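Local structure of dual specificity protein phosphatase 12 (Homo sapiens, 4KI9) at residues L2-G7 / A98-F103. The protein removes phosphate from phosphotyrosine as well as phosphoserine and phosphothreonine residues of proteins, this chain being its dual-specificity catalytic domain. The protein carries 2 engineered substitutions. Numbering follows the deposited sequence.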
ATOM      1  N   LEU A   2      -1.889   8.803   9.826  1.00 33.67           N
ATOM      2  CA  LEU A   2      -1.558  10.028   9.104  1.00 38.29           C
ATOM      3  C   LEU A   2      -2.361  10.140   7.816  1.00 35.03           C
ATOM      4  O   LEU A   2      -2.484   9.171   7.060  1.00 31.14           O
ATOM      5  CB  LEU A   2      -0.060  10.037   8.780  1.00 42.13           C
ATOM      6  CG  LEU A   2       0.642  11.385   8.631  1.00 57.13           C
ATOM      7  CD1 LEU A   2       2.083  11.261   9.080  1.00 58.96           C
ATOM      8  CD2 LEU A   2       0.578  11.865   7.192  1.00 62.27           C
ATOM      9  N   GLU A   3      -2.893  11.327   7.553  1.00 33.78           N
ATOM     10  CA  GLU A   3      -3.735  11.544   6.379  1.00 34.92           C
ATOM     11  C   GLU A   3      -2.921  11.894   5.132  1.00 36.50           C
ATOM     12  O   GLU A   3      -2.170  12.859   5.143  1.00 32.47           O
ATOM     13  CB  GLU A   3      -4.734  12.657   6.663  1.00 41.21           C
ATOM     14  CG  GLU A   3      -5.633  12.993   5.491  1.00 51.36           C
ATOM     15  CD  GLU A   3      -6.819  13.834   5.910  1.00 56.85           C
ATOM     16  OE1 GLU A   3      -7.699  14.096   5.065  1.00 64.44           O
ATOM     17  OE2 GLU A   3      -6.869  14.225   7.091  1.00 53.41           O
ATOM     18  N   VAL A   4      -3.085  11.116   4.064  1.00 28.93           N
ATOM     19  CA  VAL A   4      -2.311  11.293   2.834  1.00 32.39           C
ATOM     20  C   VAL A   4      -3.017  12.273   1.912  1.00 36.42           C
ATOM     21  O   VAL A   4      -2.389  13.073   1.217  1.00 33.25           O
ATOM     22  CB  VAL A   4      -2.160   9.960   2.061  1.00 34.53           C
ATOM     23  CG1 VAL A   4      -1.315  10.164   0.808  1.00 31.27           C
ATOM     24  CG2 VAL A   4      -1.546   8.900   2.940  1.00 35.69           C
ATOM     25  N   GLN A   5      -4.339  12.174   1.907  1.00 33.71           N
ATOM     26  CA  GLN A   5      -5.211  13.062   1.161  1.00 32.02           C
ATOM     27  C   GLN A   5      -6.596  12.808   1.747  1.00 33.04           C
ATOM     28  O   GLN A   5      -6.743  11.901   2.562  1.00 34.29           O
ATOM     29  CB  GLN A   5      -5.132  12.767  -0.341  1.00 35.49           C
ATOM     30  CG  GLN A   5      -5.362  11.324  -0.748  1.00 36.24           C
ATOM     31  CD  GLN A   5      -4.958  11.078  -2.189  1.00 38.42           C
ATOM     32  OE1 GLN A   5      -3.911  11.545  -2.633  1.00 40.98           O
ATOM     33  NE2 GLN A   5      -5.802  10.377  -2.935  1.00 36.10           N
ATOM     34  N   PRO A   6      -7.604  13.618   1.386  1.00 35.29           N
ATOM     35  CA  PRO A   6      -8.871  13.402   2.103  1.00 34.92           C
ATOM     36  C   PRO A   6      -9.453  11.991   1.931  1.00 27.82           C
ATOM     37  O   PRO A   6      -9.534  11.470   0.815  1.00 26.59           O
ATOM     38  CB  PRO A   6      -9.801  14.483   1.534  1.00 32.35           C
ATOM     39  CG  PRO A   6      -9.095  15.062   0.348  1.00 43.36           C
ATOM     40  CD  PRO A   6      -7.633  14.838   0.561  1.00 43.58           C
ATOM     41  N   GLY A   7      -9.808  11.367   3.052  1.00 25.52           N
ATOM     42  CA  GLY A   7     -10.370  10.022   3.051  1.00 21.98           C
ATOM     43  C   GLY A   7      -9.342   8.904   2.936  1.00 22.26           C
ATOM     44  O   GLY A   7      -9.700   7.735   2.838  1.00 24.86           O
ATOM     45  N   ALA A  98       4.722   1.511   0.933  1.00 22.60           N
ATOM     46  CA  ALA A  98       4.777   1.010  -0.444  1.00 22.49           C
ATOM     47  C   ALA A  98       3.387   0.952  -1.104  1.00 21.21           C
ATOM     48  O   ALA A  98       3.209   1.351  -2.266  1.00 18.13           O
ATOM     49  CB  ALA A  98       5.445  -0.360  -0.482  1.00 18.33           C
ATOM     50  N   ILE A  99       2.397   0.468  -0.363  1.00 18.37           N
ATOM     51  CA  ILE A  99       1.041   0.367  -0.908  1.00 21.52           C
ATOM     52  C   ILE A  99       0.472   1.745  -1.224  1.00 19.81           C
ATOM     53  O   ILE A  99      -0.109   1.960  -2.287  1.00 18.29           O
ATOM     54  CB  ILE A  99       0.083  -0.374   0.060  1.00 20.58           C
ATOM     55  CG1 ILE A  99       0.508  -1.835   0.223  1.00 26.55           C
ATOM     56  CG2 ILE A  99      -1.363  -0.307  -0.429  1.00 16.98           C
ATOM     57  CD1 ILE A  99       0.626  -2.609  -1.086  1.00 28.58           C
ATOM     58  N   ILE A 100       0.613   2.680  -0.291  1.00 21.09           N
ATOM     59  CA  ILE A 100       0.128   4.042  -0.530  1.00 21.28           C
ATOM     60  C   ILE A 100       0.803   4.647  -1.756  1.00 25.60           C
ATOM     61  O   ILE A 100       0.145   5.245  -2.614  1.00 22.09           O
ATOM     62  CB  ILE A 100       0.388   4.949   0.688  1.00 25.32           C
ATOM     63  CG1 ILE A 100      -0.460   4.486   1.866  1.00 21.46           C
ATOM     64  CG2 ILE A 100       0.056   6.404   0.354  1.00 26.37           C
ATOM     65  CD1 ILE A 100      -1.954   4.652   1.617  1.00 24.88           C
ATOM     66  N   THR A 101       2.122   4.478  -1.837  1.00 26.66           N
ATOM     67  CA  THR A 101       2.882   5.005  -2.962  1.00 24.62           C
ATOM     68  C   THR A 101       2.354   4.427  -4.275  1.00 21.79           C
ATOM     69  O   THR A 101       2.144   5.164  -5.245  1.00 23.43           O
ATOM     70  CB  THR A 101       4.391   4.748  -2.812  1.00 24.61           C
ATOM     71  OG1 THR A 101       4.843   5.285  -1.559  1.00 26.14           O
ATOM     72  CG2 THR A 101       5.181   5.422  -3.957  1.00 23.64           C
ATOM     73  N   ALA A 102       2.097   3.118  -4.292  1.00 16.60           N
ATOM     74  CA  ALA A 102       1.587   2.480  -5.497  1.00 20.92           C
ATOM     75  C   ALA A 102       0.238   3.081  -5.884  1.00 16.08           C
ATOM     76  O   ALA A 102      -0.047   3.313  -7.064  1.00 19.01           O
ATOM     77  CB  ALA A 102       1.471   0.969  -5.299  1.00 19.81           C
ATOM     78  N   PHE A 103      -0.593   3.339  -4.890  1.00 16.65           N
ATOM     79  CA  PHE A 103      -1.904   3.936  -5.153  1.00 19.70           C
ATOM     80  C   PHE A 103      -1.778   5.337  -5.753  1.00 19.91           C
ATOM     81  O   PHE A 103      -2.466   5.689  -6.711  1.00 19.22           O
ATOM     82  CB  PHE A 103      -2.696   4.020  -3.857  1.00 18.35           C
ATOM     83  CG  PHE A 103      -3.999   4.749  -4.001  1.00 22.72           C
ATOM     84  CD1 PHE A 103      -5.134   4.078  -4.454  1.00 15.42           C
ATOM     85  CD2 PHE A 103      -4.088   6.100  -3.694  1.00 21.70           C
ATOM     86  CE1 PHE A 103      -6.336   4.750  -4.586  1.00 18.66           C
ATOM     87  CE2 PHE A 103      -5.272   6.775  -3.836  1.00 24.34           C
ATOM     88  CZ  PHE A 103      -6.404   6.099  -4.279  1.00 23.91           C
TER
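V4 and I100 meet through methyl groups: CG2 of I100 lies against both branches of the valine, 3.9 Å from V4 CG2 and 4.0 Å from V4 CG1. The isoleucine presents this branch because its CG2 stands anti to the backbone N, which carries the methyl outward from the helix toward the strand, while CG1 lies beside the N. On V4 the fork of the two methyls straddles the isoleucine methyl almost evenly. The two side chains pass alongside each other in opposite directions; the nearest CA pair, V4 and I100, is 8.4 Å apart, and only side-chain atoms meet.

One turn along the helix, F103 reaches toward Q5, and its ring extends far enough for CE2 to come 3.8 Å from Q5 NE2. The amide nitrogen sits at the ring edge, near the ring plane, and the amide is turned steeply, 71° from the ring; this is a van der Waals approach with no hydrogen bond across it. The first torsion of the glutamine sets its direction, tucking CG between the backbone N and the carbonyl carbon (chi1 53°), and from there the chain runs extended to bring the amide to the phenyl edge. V4 and Q5 form a classic beta bulge opposite L8, and both point their CB toward the helix, V4 meeting I100 and Q5 meeting F103.

The contact joins strand 2-5, an outer strand of the mixed sheet, to helix 95-108, which follows the substrate-binding loop of the phosphatase fold. I100 also touches L8 and F10 of the adjoining strand 8-11 and L119 of helix 112-122, while F103 packs on I75 of helix 68-80.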